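SusD superfamily protein (Parabacteroides distasonis, PDB 3OTN) probably binds carbohydrate at the bacterial outer membrane as a SusD-family nutrient-binding protein. Local coordinates at residues C42-L47 against E80-D85; V118-A123 against G183-G188; S211-S216 against Q371-G376; T288-E293 against K449-K454. All coordinates share one frame; numbering follows the deposited sequence. Where two conformers were deposited one is given.

Overall arrangement
Along the chain contact 1 and contact 2 come in series, both in the N-terminal starch-binding region, and one side of each lies on consecutive helices, 79-100 and 108-133; their centres lie 21 Å apart. Contact 2 leads into contact 3 through helices 187-202 and 210-225, which also follow each other, 24 Å from centre to centre. Contacts 3 and 4 interleave, yet their centres are 32 Å apart. Contacts 2 and 4 are farthest from each other, about 37 Å between centres, across the middle of the molecule. Contacts 1 and 2 thus hold the N-terminal region together internally, while contacts 3 and 4 reach from the middle of the chain to its C-terminal part in a single-chain SusD-like fold.

Contact 1: C42-L47 against E80-D85; sequences CNTILL and EDWWQD. With ACT (acetate ion), chain E.
A buried contact, one hydrogen bond set among apolar touches, joins Thr44 and Leu47 to the indole of Trp82, where the turn following strand 42-43 meets helix 79-100. The indole NE1 of Trp82 donates to the carbonyl O of Thr44 at 2.9 Å, with an N-H...O angle of 153°. The acceptor lies practically in the indole plane, whereas the donor is tilted 34° from the carbonyl plane. Leu47 N binds this same oxygen from the opposite face of the carbonyl, so two donors grip it and fix the turn against the ring. Over a face of the five-membered ring stands Thr44 CG2, 4.3 Å from the centroid, a CH-pi contact; the same methyl touches Asp81 CB at 3.9 Å. Leu47 has CG anti to its backbone N (chi1 -176°), which carries CD2 to 3.5 Å from Trp82 CD1. Thr44 OG1 is engaged elsewhere, with Val32 O and Lys35 N, while Ile132 of helix 108-133 packs on both Leu47 and Trp82. On the same helix as Trp82, Trp83 NE1 binds an acetate ion, probably from the crystallisation liquor. At the start of the turn, Asn43 OD1 accepts from Ile45 N at 2.9 Å, the N-H coming in along a lone pair of the amide oxygen. This defines an Asx turn leading out of the two-stranded antiparallel hairpin 36-37/42-43, whose exit is pinned to a helix by a tryptophan N-H.

Contact 2: V118-A123 against G183-G188; sequences VKFMRA and GRVSMG. With ACT (acetate ion), chain F; EDO (1,2-ethanediol), chain R.
The nearest CA atoms across the contact, those of Phe120 and Val185, are 7.7 Å apart, where the loop preceding helix 187-202 passes helix 108-133; no hydrogen bond joins the two segments, and side chains alone bridge them. Val185 carries the contact with both methyls. CG1 sits over a face of the Phe120 ring, 4.0 Å from the centroid and 28° off the normal, a CH-pi contact. CG2 lies 3.4 Å from Phe120 CD2, and its other neighbour is the terminal methyl of selenomethionine Met121, with CE 3.7 Å away. Phe120 reaches across because its CG is anti to the backbone N (chi1 164°), whereas the Met121 chain bends at both chi2 and chi3 to bring CE round to the valine. Tyr251 meets the Phe120 ring edge-to-face, and Ala189, Val190 and Leu193 of helix 187-202 also touch Phe120. Arg122, on the same segment, turns to other partners: its NE forms a salt bridge with Asp167, and its NH1 donates to O2 of an ethanediol at 2.9 Å, in the guanidinium plane and nearly straight at 171°. The backbone N of Val185 donates to Tyr27 OH, outside the two segments. Ser186, the N-cap of helix 187-202, accepts from Ala189 N through OG. Here the loop leading into that N-cap is packed by a valine onto helix 108-133, consistent with the TPR-like helical region of SusD proteins.

Contact 3: S211-S216 against Q371-G376; sequences SYYAES and QVNADG
Helices 210-225 and 360-375, the latter at its C-terminal end, pack at the protein surface as a helix pair within the SusD fold, bringing Tyr213 onto Asn373 and Ala374. The axes of the segments 211-216 and 371-375 approach to 8.0 Å with an angle of 138° between the N-to-C directions, closer to antiparallel than to perpendicular. The CA atoms of Tyr213 and Ala374 are the nearest pair, 5.3 Å apart, and the small side chain of Ala374 is consistent with this; Ala374 CB lies 3.9 Å from Tyr213 CB, and the methyl of Ala214 adds a looser touch. The Tyr213 ring stands flat against Asn373, whose amide plane is only 10° from that of the ring. Asn373 ND2 donates to Glu369 O in its own helix, which holds the amide in this stacked pose. Asn373 CB makes a CH-pi contact, 3.3 Å from the plane of the Tyr213 ring, practically over its centre and 3.5 Å from CD1.

Contact 4: T288-E293 against K449-K454; sequences TKEFVE and KTNWGK
Thr288 CG2 meets the indole of Trp452 at its edge, near the ring plane and 3.9 Å from CH2, while one face of that indole carries Asn451 CB from its own segment, 3.6 Å above the plane and over the centre. A second pair of flat groups lies stacked: the Glu290 and Asn451 side chains come from opposite directions, and their carboxylate and amide planes are 23° apart. Glu290 OE1 is 3.6 Å from Asn451 ND2, so the pair is in contact without a direct bond. The chain of Glu290 bends at chi2 (85°) to lay its carboxylate there. Within the SusD-family region, the contact joins the N-terminal end of the short helix 289-292 to the loop between strand 442-444 and helix 467-472. A water supplies the polar link, accepting from Thr288 OG1 at 2.8 Å and from Asn451 ND2 at 3.0 Å. Thr288 is also the N-cap of helix 289-292, its OG1 accepting from Phe291 N, so one hydroxyl both caps the helix and contributes to the bridge. Across the contact, Thr450 to Gly453 form a type I beta turn, and Thr450 OG1 accepts from Trp452 N, an ST turn. Thr56 of strand 55-56 touches both Thr288 and Trp452, and Tyr64 and Gln68 of helix 64-68 also pack on the indole.

Contact 1: C42-L47 against E80-D85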
loop_
_atom_site.group_PDB
_atom_site.type_symbol
_atom_site.label_atom_id
_atom_site.label_comp_id
_atom_site.label_asym_id
_atom_site.label_seq_id
_atom_site.Cartn_x
_atom_site.Cartn_y
_atom_site.Cartn_z
ATOM N N CYS A 42 4.589 -1.101 16.519
ATOM C CA CYS A 42 5.392 -1.214 15.276
ATOM C C CYS A 42 4.650 -2.133 14.300
ATOM O O CYS A 42 4.140 -3.183 14.672
ATOM C CB CYS A 42 6.786 -1.794 15.575
ATOM S SG CYS A 42 7.810 -0.661 16.559
ATOM N N ASN A 43 4.614 -1.738 13.051
ATOM C CA ASN A 43 3.858 -2.453 12.018
ATOM C C ASN A 43 4.543 -2.156 10.728
ATOM O O ASN A 43 5.049 -1.043 10.564
ATOM C CB ASN A 43 2.407 -1.961 12.021
ATOM C CG ASN A 43 1.502 -2.711 11.010
ATOM O OD1 ASN A 43 1.713 -2.647 9.809
ATOM N ND2 ASN A 43 0.486 -3.430 11.521
ATOM N N THR A 44 4.519 -3.132 9.809
ATOM C CA THR A 44 5.146 -3.016 8.504
ATOM C C THR A 44 4.675 -1.785 7.710
ATOM O O THR A 44 5.461 -1.220 6.915
ATOM C CB THR A 44 4.956 -4.290 7.647
ATOM O OG1 THR A 44 3.567 -4.673 7.691
ATOM C CG2 THR A 44 5.851 -5.424 8.135
ATOM N N ILE A 45 3.425 -1.363 7.914
ATOM C CA ILE A 45 2.903 -0.191 7.198
ATOM C C ILE A 45 3.646 1.098 7.487
ATOM O O ILE A 45 3.628 2.020 6.664
ATOM C CB ILE A 45 1.390 0.076 7.410
ATOM C CG1 ILE A 45 1.062 0.552 8.838
ATOM C CG2 ILE A 45 0.553 -1.144 6.975
ATOM C CD1 ILE A 45 -0.440 0.918 8.998
ATOM N N LEU A 46 4.324 1.159 8.635
ATOM C CA LEU A 46 5.028 2.365 9.020
ATOM C C LEU A 46 6.220 2.681 8.136
ATOM O O LEU A 46 6.538 3.870 7.986
ATOM C CB LEU A 46 5.460 2.326 10.494
ATOM C CG LEU A 46 4.403 2.187 11.574
ATOM C CD1 LEU A 46 5.046 1.989 12.920
ATOM C CD2 LEU A 46 3.408 3.384 11.614
ATOM N N LEU A 47 6.868 1.656 7.564
ATOM C CA LEU A 47 8.044 1.858 6.698
ATOM C C LEU A 47 7.731 2.794 5.548
ATOM O O LEU A 47 8.562 3.638 5.176
ATOM C CB LEU A 47 8.567 0.524 6.109
ATOM C CG LEU A 47 9.867 0.597 5.261
ATOM C CD1 LEU A 47 11.075 1.090 6.083
ATOM C CD2 LEU A 47 10.213 -0.756 4.604
ATOM N N GLU A 80 13.673 -5.707 7.874
ATOM C CA GLU A 80 13.855 -7.160 8.013
ATOM C C GLU A 80 12.574 -7.918 7.714
ATOM O O GLU A 80 12.596 -8.946 7.045
ATOM C CB GLU A 80 14.315 -7.539 9.431
ATOM C CG GLU A 80 15.771 -7.398 9.616
ATOM C CD GLU A 80 16.209 -7.592 11.048
ATOM O OE1 GLU A 80 15.847 -6.756 11.917
ATOM O OE2 GLU A 80 16.962 -8.553 11.270
ATOM N N ASP A 81 11.462 -7.411 8.247
ATOM C CA ASP A 81 10.153 -8.072 8.112
ATOM C C ASP A 81 9.723 -8.076 6.648
ATOM O O ASP A 81 9.235 -9.078 6.139
ATOM C CB ASP A 81 9.102 -7.348 8.971
ATOM C CG ASP A 81 9.553 -7.200 10.425
ATOM O OD1 ASP A 81 9.308 -8.130 11.195
ATOM O OD2 ASP A 81 10.227 -6.201 10.762
ATOM N N TRP A 82 9.926 -6.940 5.992
ATOM C CA TRP A 82 9.562 -6.801 4.605
ATOM C C TRP A 82 10.382 -7.729 3.731
ATOM O O TRP A 82 9.812 -8.404 2.885
ATOM C CB TRP A 82 9.691 -5.370 4.100
ATOM C CG TRP A 82 8.532 -4.489 4.391
ATOM C CD1 TRP A 82 8.414 -3.588 5.410
ATOM C CD2 TRP A 82 7.344 -4.376 3.621
ATOM N NE1 TRP A 82 7.207 -2.933 5.339
ATOM C CE2 TRP A 82 6.526 -3.404 4.246
ATOM C CE3 TRP A 82 6.877 -5.010 2.477
ATOM C CZ2 TRP A 82 5.274 -3.036 3.739
ATOM C CZ3 TRP A 82 5.613 -4.661 1.984
ATOM C CH2 TRP A 82 4.845 -3.659 2.604
ATOM N N TRP A 83 11.696 -7.782 3.952
ATOM C CA TRP A 83 12.559 -8.666 3.153
ATOM C C TRP A 83 12.251 -10.154 3.375
ATOM O O TRP A 83 12.040 -10.882 2.445
ATOM C CB TRP A 83 14.026 -8.407 3.495
ATOM C CG TRP A 83 15.006 -9.149 2.660
ATOM C CD1 TRP A 83 15.460 -10.419 2.854
ATOM C CD2 TRP A 83 15.688 -8.646 1.531
ATOM N NE1 TRP A 83 16.385 -10.753 1.893
ATOM C CE2 TRP A 83 16.538 -9.685 1.051
ATOM C CE3 TRP A 83 15.652 -7.427 0.841
ATOM C CZ2 TRP A 83 17.355 -9.523 -0.073
ATOM C CZ3 TRP A 83 16.471 -7.264 -0.295
ATOM C CH2 TRP A 83 17.319 -8.307 -0.724
ATOM N N GLN A 84 12.254 -10.578 4.618
ATOM C CA GLN A 84 12.069 -11.993 4.953
ATOM C C GLN A 84 10.692 -12.506 4.533
ATOM O O GLN A 84 10.597 -13.602 3.964
ATOM C CB GLN A 84 12.284 -12.230 6.442
ATOM C CG GLN A 84 13.688 -11.975 6.900
ATOM C CD GLN A 84 13.881 -12.118 8.413
ATOM O OE1 GLN A 84 12.953 -12.463 9.154
ATOM N NE2 GLN A 84 15.105 -11.869 8.867
ATOM N N ASP A 85 9.641 -11.718 4.758
ATOM C CA ASP A 85 8.287 -12.220 4.457
ATOM C C ASP A 85 7.977 -12.187 2.987
ATOM O O ASP A 85 7.314 -13.085 2.529
ATOM C CB ASP A 85 7.186 -11.429 5.154
ATOM C CG ASP A 85 7.139 -11.675 6.656
ATOM O OD1 ASP A 85 7.882 -12.535 7.203
ATOM O OD2 ASP A 85 6.363 -10.948 7.288
HETATM C C ACT E . 17.015 -13.668 -0.109
HETATM O O ACT E . 17.842 -12.836 0.350
HETATM O OXT ACT E . 16.527 -14.579 0.632
HETATM C CH3 ACT E . 16.608 -13.573 -1.525
#

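Contact 2: V118-A123 against G183-G188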
loop_
_atom_site.group_PDB
_atom_site.type_symbol
_atom_site.label_atom_id
_atom_site.label_comp_id
_atom_site.label_asym_id
_atom_site.label_seq_id
_atom_site.Cartn_x
_atom_site.Cartn_y
_atom_site.Cartn_z
ATOM N N VAL A 118 -1.183 -17.504 -8.218
ATOM C CA VAL A 118 0.175 -17.651 -7.703
ATOM C C VAL A 118 1.112 -16.762 -8.485
ATOM O O VAL A 118 1.975 -16.121 -7.888
ATOM C CB VAL A 118 0.621 -19.147 -7.679
ATOM C CG1 VAL A 118 2.118 -19.304 -7.154
ATOM C CG2 VAL A 118 -0.376 -19.959 -6.812
ATOM N N LYS A 119 0.952 -16.685 -9.806
ATOM C CA LYS A 119 1.827 -15.798 -10.576
ATOM C C LYS A 119 1.552 -14.342 -10.221
ATOM O O LYS A 119 2.494 -13.551 -10.125
ATOM C CB LYS A 119 1.695 -16.016 -12.074
ATOM C CG LYS A 119 2.327 -17.300 -12.559
ATOM C CD LYS A 119 1.930 -17.532 -14.009
ATOM C CE LYS A 119 2.405 -18.894 -14.524
ATOM N NZ LYS A 119 2.111 -19.012 -15.988
ATOM N N PHE A 120 0.273 -13.982 -10.044
ATOM C CA PHE A 120 -0.075 -12.648 -9.548
ATOM C C PHE A 120 0.685 -12.366 -8.254
ATOM O O PHE A 120 1.283 -11.296 -8.117
ATOM C CB PHE A 120 -1.588 -12.480 -9.326
ATOM C CG PHE A 120 -1.958 -11.287 -8.468
ATOM C CD1 PHE A 120 -2.211 -10.032 -9.046
ATOM C CD2 PHE A 120 -2.062 -11.418 -7.098
ATOM C CE1 PHE A 120 -2.554 -8.931 -8.256
ATOM C CE2 PHE A 120 -2.371 -10.314 -6.293
ATOM C CZ PHE A 120 -2.645 -9.070 -6.885
HETATM N N MSE A 121 0.691 -13.338 -7.326
HETATM C CA MSE A 121 1.262 -13.101 -6.008
HETATM C C MSE A 121 2.780 -12.913 -6.060
HETATM O O MSE A 121 3.346 -12.103 -5.315
HETATM C CB MSE A 121 0.912 -14.248 -5.025
HETATM C CG MSE A 121 0.645 -13.744 -3.618
HETATM SE SE MSE A 121 -0.981 -12.757 -3.463
HETATM C CE MSE A 121 -2.087 -14.323 -3.532
ATOM N N ARG A 122 3.433 -13.705 -6.899
ATOM C CA ARG A 122 4.859 -13.619 -7.038
ATOM C C ARG A 122 5.217 -12.236 -7.567
ATOM O O ARG A 122 6.127 -11.599 -7.058
ATOM C CB ARG A 122 5.392 -14.746 -7.927
ATOM C CG ARG A 122 6.881 -14.640 -8.087
ATOM C CD ARG A 122 7.500 -15.851 -8.658
ATOM N NE ARG A 122 7.139 -16.068 -10.043
ATOM C CZ ARG A 122 7.426 -17.172 -10.713
ATOM N NH1 ARG A 122 8.100 -18.170 -10.132
ATOM N NH2 ARG A 122 7.026 -17.288 -11.977
ATOM N N ALA A 123 4.499 -11.783 -8.596
ATOM C CA ALA A 123 4.665 -10.452 -9.124
ATOM C C ALA A 123 4.465 -9.389 -8.055
ATOM O O ALA A 123 5.214 -8.418 -8.025
ATOM C CB ALA A 123 3.732 -10.185 -10.325
ATOM N N GLY A 183 -12.117 -12.215 -1.199
ATOM C CA GLY A 183 -10.729 -11.938 -0.894
ATOM C C GLY A 183 -9.751 -12.607 -1.857
ATOM O O GLY A 183 -8.568 -12.331 -1.777
ATOM N N ARG A 184 -10.224 -13.429 -2.796
ATOM C CA ARG A 184 -9.277 -14.139 -3.713
ATOM C C ARG A 184 -8.788 -13.178 -4.802
ATOM O O ARG A 184 -9.424 -12.151 -5.056
ATOM C CB ARG A 184 -9.943 -15.357 -4.325
ATOM C CG ARG A 184 -10.424 -16.328 -3.231
ATOM C CD ARG A 184 -10.590 -17.692 -3.735
ATOM N NE ARG A 184 -9.308 -18.322 -4.069
ATOM C CZ ARG A 184 -8.496 -18.961 -3.222
ATOM N NH1 ARG A 184 -8.754 -19.074 -1.913
ATOM N NH2 ARG A 184 -7.399 -19.532 -3.704
ATOM N N VAL A 185 -7.621 -13.478 -5.358
ATOM C CA VAL A 185 -7.112 -12.770 -6.525
ATOM C C VAL A 185 -8.148 -12.870 -7.683
ATOM O O VAL A 185 -8.803 -13.894 -7.848
ATOM C CB VAL A 185 -5.743 -13.374 -6.954
ATOM C CG1 VAL A 185 -5.272 -12.786 -8.267
ATOM C CG2 VAL A 185 -4.722 -13.152 -5.812
ATOM N N SER A 186 -8.328 -11.790 -8.430
ATOM C CA SER A 186 -9.275 -11.717 -9.545
ATOM C C SER A 186 -8.562 -11.028 -10.696
ATOM O O SER A 186 -7.491 -10.470 -10.505
ATOM C CB SER A 186 -10.469 -10.843 -9.148
ATOM O OG SER A 186 -10.050 -9.512 -8.822
HETATM N N MSE A 187 -9.173 -11.016 -11.873
HETATM C CA MSE A 187 -8.565 -10.296 -12.994
HETATM C C MSE A 187 -8.497 -8.806 -12.697
HETATM O O MSE A 187 -7.561 -8.129 -13.129
HETATM C CB MSE A 187 -9.325 -10.543 -14.292
HETATM C CG MSE A 187 -8.553 -10.093 -15.494
HETATM SE SE MSE A 187 -7.103 -11.354 -15.718
HETATM C CE MSE A 187 -8.122 -12.844 -16.416
ATOM N N GLY A 188 -9.455 -8.278 -11.941
ATOM C CA GLY A 188 -9.367 -6.868 -11.539
ATOM C C GLY A 188 -8.095 -6.556 -10.739
ATOM O O GLY A 188 -7.478 -5.519 -10.936
HETATM C C ACT F . -1.054 -19.614 -16.172
HETATM O O ACT F . -0.655 -18.529 -16.681
HETATM O OXT ACT F . -2.189 -19.536 -15.655
HETATM C CH3 ACT F . -0.241 -20.893 -16.173
HETATM C C1 EDO R . 8.496 -22.187 -10.238
HETATM O O1 EDO R . 9.224 -23.340 -9.838
HETATM C C2 EDO R . 8.894 -21.804 -11.655
HETATM O O2 EDO R . 8.733 -20.395 -11.849
#

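Contact 3: S211-S216 against Q371-G376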
loop_
_atom_site.group_PDB
_atom_site.type_symbol
_atom_site.label_atom_id
_atom_site.label_comp_id
_atom_site.label_asym_id
_atom_site.label_seq_id
_atom_site.Cartn_x
_atom_site.Cartn_y
_atom_site.Cartn_z
ATOM N N SER A 211 5.593 4.588 -23.974
ATOM C CA SER A 211 4.681 3.504 -24.303
ATOM C C SER A 211 4.218 2.761 -23.041
ATOM O O SER A 211 3.098 2.224 -23.026
ATOM C CB SER A 211 5.300 2.516 -25.302
ATOM O OG SER A 211 6.502 2.002 -24.793
ATOM N N TYR A 212 5.047 2.774 -21.989
ATOM C CA TYR A 212 4.674 2.142 -20.729
ATOM C C TYR A 212 3.495 2.845 -20.066
ATOM O O TYR A 212 2.646 2.183 -19.444
ATOM C CB TYR A 212 5.877 2.001 -19.784
ATOM C CG TYR A 212 6.865 0.970 -20.290
ATOM C CD1 TYR A 212 6.680 -0.373 -19.999
ATOM C CD2 TYR A 212 7.951 1.323 -21.083
ATOM C CE1 TYR A 212 7.551 -1.342 -20.456
ATOM C CE2 TYR A 212 8.830 0.355 -21.565
ATOM C CZ TYR A 212 8.625 -0.975 -21.236
ATOM O OH TYR A 212 9.487 -1.939 -21.671
ATOM N N TYR A 213 3.402 4.159 -20.219
ATOM C CA TYR A 213 2.183 4.860 -19.768
ATOM C C TYR A 213 0.944 4.353 -20.517
ATOM O O TYR A 213 -0.100 4.162 -19.918
ATOM C CB TYR A 213 2.266 6.373 -19.974
ATOM C CG TYR A 213 3.288 7.079 -19.133
ATOM C CD1 TYR A 213 3.165 7.130 -17.753
ATOM C CD2 TYR A 213 4.348 7.759 -19.731
ATOM C CE1 TYR A 213 4.089 7.852 -16.969
ATOM C CE2 TYR A 213 5.286 8.456 -18.972
ATOM C CZ TYR A 213 5.154 8.489 -17.597
ATOM O OH TYR A 213 6.073 9.161 -16.825
ATOM N N ALA A 214 1.061 4.162 -21.837
ATOM C CA ALA A 214 -0.077 3.678 -22.622
ATOM C C ALA A 214 -0.429 2.234 -22.219
ATOM O O ALA A 214 -1.613 1.897 -22.130
ATOM C CB ALA A 214 0.202 3.770 -24.099
ATOM N N GLU A 215 0.572 1.383 -21.968
ATOM C CA GLU A 215 0.284 0.013 -21.511
ATOM C C GLU A 215 -0.443 0.034 -20.160
ATOM O O GLU A 215 -1.345 -0.777 -19.925
ATOM C CB GLU A 215 1.554 -0.830 -21.433
ATOM C CG GLU A 215 2.162 -1.135 -22.789
ATOM C CD GLU A 215 1.218 -1.889 -23.707
ATOM O OE1 GLU A 215 0.661 -2.920 -23.263
ATOM O OE2 GLU A 215 1.056 -1.465 -24.877
ATOM N N SER A 216 -0.048 0.962 -19.277
ATOM C CA SER A 216 -0.709 1.140 -17.955
ATOM C C SER A 216 -2.171 1.511 -18.121
ATOM O O SER A 216 -3.058 0.835 -17.572
ATOM C CB SER A 216 -0.014 2.228 -17.104
ATOM O OG SER A 216 -0.674 2.449 -15.850
ATOM N N GLN A 371 -2.834 8.286 -18.617
ATOM C CA GLN A 371 -3.473 8.823 -19.820
ATOM C C GLN A 371 -2.894 10.188 -20.169
ATOM O O GLN A 371 -2.511 10.421 -21.331
ATOM C CB GLN A 371 -5.011 8.900 -19.665
ATOM C CG GLN A 371 -5.745 9.316 -20.918
ATOM C CD GLN A 371 -5.903 10.836 -21.037
ATOM O OE1 GLN A 371 -6.324 11.487 -20.089
ATOM N NE2 GLN A 371 -5.579 11.390 -22.198
ATOM N N VAL A 372 -2.814 11.081 -19.182
ATOM C CA VAL A 372 -2.269 12.404 -19.450
ATOM C C VAL A 372 -0.777 12.352 -19.838
ATOM O O VAL A 372 -0.327 13.134 -20.669
ATOM C CB VAL A 372 -2.515 13.431 -18.315
ATOM C CG1 VAL A 372 -1.631 13.165 -17.106
ATOM C CG2 VAL A 372 -2.276 14.831 -18.860
ATOM N N ASN A 373 -0.033 11.433 -19.246
ATOM C CA ASN A 373 1.375 11.251 -19.570
ATOM C C ASN A 373 1.567 10.652 -20.966
ATOM O O ASN A 373 2.427 11.091 -21.707
ATOM C CB ASN A 373 2.071 10.374 -18.495
ATOM C CG ASN A 373 2.623 11.187 -17.318
ATOM O OD1 ASN A 373 3.540 11.977 -17.490
ATOM N ND2 ASN A 373 2.100 10.952 -16.121
ATOM N N ALA A 374 0.771 9.647 -21.329
ATOM C CA ALA A 374 0.843 9.080 -22.691
ATOM C C ALA A 374 0.417 10.109 -23.729
ATOM O O ALA A 374 1.177 10.417 -24.652
ATOM C CB ALA A 374 -0.007 7.825 -22.810
ATOM N N ASP A 375 -0.796 10.639 -23.577
ATOM C CA ASP A 375 -1.406 11.495 -24.594
ATOM C C ASP A 375 -0.993 12.972 -24.539
ATOM O O ASP A 375 -1.295 13.723 -25.461
ATOM C CB ASP A 375 -2.943 11.403 -24.529
ATOM C CG ASP A 375 -3.469 9.993 -24.789
ATOM O OD1 ASP A 375 -2.777 9.209 -25.469
ATOM O OD2 ASP A 375 -4.578 9.663 -24.306
ATOM N N GLY A 376 -0.364 13.408 -23.453
ATOM C CA GLY A 376 0.032 14.808 -23.293
ATOM C C GLY A 376 -1.114 15.767 -23.010
ATOM O O GLY A 376 -0.895 16.963 -22.916
#

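Contact 4: T288-E293 against K449-K454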
loop_
_atom_site.group_PDB
_atom_site.type_symbol
_atom_site.label_atom_id
_atom_site.label_comp_id
_atom_site.label_asym_id
_atom_site.label_seq_id
_atom_site.Cartn_x
_atom_site.Cartn_y
_atom_site.Cartn_z
ATOM N N THR A 288 0.838 15.107 10.200
ATOM C CA THR A 288 1.369 16.417 10.523
ATOM C C THR A 288 0.258 17.454 10.405
ATOM O O THR A 288 -0.617 17.362 9.540
ATOM C CB THR A 288 2.531 16.834 9.625
ATOM O OG1 THR A 288 2.085 16.901 8.266
ATOM C CG2 THR A 288 3.680 15.903 9.766
ATOM N N LYS A 289 0.317 18.438 11.287
ATOM C CA LYS A 289 -0.509 19.647 11.202
ATOM C C LYS A 289 -0.381 20.303 9.814
ATOM O O LYS A 289 -1.362 20.708 9.244
ATOM C CB LYS A 289 -0.081 20.611 12.328
ATOM C CG LYS A 289 -0.586 22.062 12.252
ATOM C CD LYS A 289 0.151 22.948 13.301
ATOM C CE LYS A 289 0.337 24.401 12.812
ATOM N NZ LYS A 289 -0.926 25.187 12.784
ATOM N N GLU A 290 0.831 20.364 9.270
ATOM C CA GLU A 290 1.117 20.976 7.944
ATOM C C GLU A 290 0.432 20.270 6.768
ATOM O O GLU A 290 -0.061 20.923 5.838
ATOM C CB GLU A 290 2.638 21.037 7.656
ATOM C CG GLU A 290 3.456 21.979 8.567
ATOM C CD GLU A 290 3.907 21.334 9.891
ATOM O OE1 GLU A 290 3.429 20.213 10.256
ATOM O OE2 GLU A 290 4.726 21.972 10.569
ATOM N N PHE A 291 0.382 18.936 6.803
ATOM C CA PHE A 291 -0.355 18.207 5.789
ATOM C C PHE A 291 -1.843 18.411 5.919
ATOM O O PHE A 291 -2.528 18.637 4.913
ATOM C CB PHE A 291 -0.039 16.719 5.792
ATOM C CG PHE A 291 -0.755 15.951 4.706
ATOM C CD1 PHE A 291 -0.579 16.289 3.373
ATOM C CD2 PHE A 291 -1.628 14.909 5.025
ATOM C CE1 PHE A 291 -1.238 15.576 2.355
ATOM C CE2 PHE A 291 -2.296 14.202 4.034
ATOM C CZ PHE A 291 -2.095 14.525 2.687
ATOM N N VAL A 292 -2.361 18.315 7.141
ATOM C CA VAL A 292 -3.799 18.474 7.345
ATOM C C VAL A 292 -4.227 19.861 6.852
ATOM O O VAL A 292 -5.242 20.002 6.148
ATOM C CB VAL A 292 -4.187 18.228 8.810
ATOM C CG1 VAL A 292 -5.648 18.653 9.084
ATOM C CG2 VAL A 292 -3.966 16.736 9.174
ATOM N N GLU A 293 -3.426 20.881 7.169
ATOM C CA GLU A 293 -3.785 22.261 6.825
ATOM C C GLU A 293 -3.522 22.603 5.342
ATOM O O GLU A 293 -3.855 23.692 4.929
ATOM C CB GLU A 293 -3.103 23.231 7.801
ATOM C CG GLU A 293 -3.678 22.973 9.218
ATOM C CD GLU A 293 -3.139 23.840 10.326
ATOM O OE1 GLU A 293 -2.177 24.594 10.084
ATOM O OE2 GLU A 293 -3.722 23.752 11.440
ATOM N N LYS A 449 13.646 19.668 1.716
ATOM C CA LYS A 449 13.920 19.942 3.138
ATOM C C LYS A 449 12.665 19.658 3.949
ATOM O O LYS A 449 11.575 20.174 3.635
ATOM C CB LYS A 449 14.322 21.381 3.351
ATOM C CG LYS A 449 14.938 21.654 4.726
ATOM C CD LYS A 449 15.624 23.034 4.775
ATOM C CE LYS A 449 14.604 24.174 4.650
ATOM N NZ LYS A 449 15.195 25.542 4.849
ATOM N N THR A 450 12.798 18.843 4.994
ATOM C CA THR A 450 11.616 18.400 5.735
ATOM C C THR A 450 11.261 19.460 6.756
ATOM O O THR A 450 12.039 20.399 6.977
ATOM C CB THR A 450 11.843 17.083 6.488
ATOM O OG1 THR A 450 12.843 17.286 7.493
ATOM C CG2 THR A 450 12.274 15.987 5.547
ATOM N N ASN A 451 10.093 19.275 7.389
ATOM C CA ASN A 451 9.647 20.115 8.534
ATOM C C ASN A 451 10.703 20.256 9.633
ATOM O O ASN A 451 10.739 21.273 10.323
ATOM C CB ASN A 451 8.353 19.555 9.169
ATOM C CG ASN A 451 7.164 19.585 8.216
ATOM O OD1 ASN A 451 7.164 20.358 7.281
ATOM N ND2 ASN A 451 6.146 18.738 8.461
ATOM N N TRP A 452 11.579 19.256 9.755
ATOM C CA TRP A 452 12.593 19.190 10.827
ATOM C C TRP A 452 14.038 19.563 10.383
ATOM O O TRP A 452 15.006 19.234 11.077
ATOM C CB TRP A 452 12.484 17.787 11.487
ATOM C CG TRP A 452 11.030 17.540 11.903
ATOM C CD1 TRP A 452 10.406 17.999 13.049
ATOM C CD2 TRP A 452 9.997 16.881 11.125
ATOM N NE1 TRP A 452 9.069 17.640 13.039
ATOM C CE2 TRP A 452 8.789 16.963 11.873
ATOM C CE3 TRP A 452 9.980 16.225 9.877
ATOM C CZ2 TRP A 452 7.574 16.397 11.417
ATOM C CZ3 TRP A 452 8.760 15.661 9.418
ATOM C CH2 TRP A 452 7.581 15.755 10.200
ATOM N N GLY A 453 14.175 20.257 9.246
ATOM C CA GLY A 453 15.490 20.716 8.736
ATOM C C GLY A 453 16.379 19.742 7.945
ATOM O O GLY A 453 17.514 20.089 7.577
ATOM N N LYS A 454 15.894 18.538 7.656
ATOM C CA LYS A 454 16.733 17.509 6.985
ATOM C C LYS A 454 16.544 17.565 5.479
ATOM O O LYS A 454 15.429 17.798 5.015
ATOM C CB LYS A 454 16.384 16.109 7.511
ATOM C CG LYS A 454 16.484 15.988 9.041
ATOM C CD LYS A 454 17.900 16.269 9.562
ATOM C CE LYS A 454 17.952 16.102 11.079
ATOM N NZ LYS A 454 19.122 16.805 11.689
HETATM O O HOH W 1 4.190 17.540 6.591
#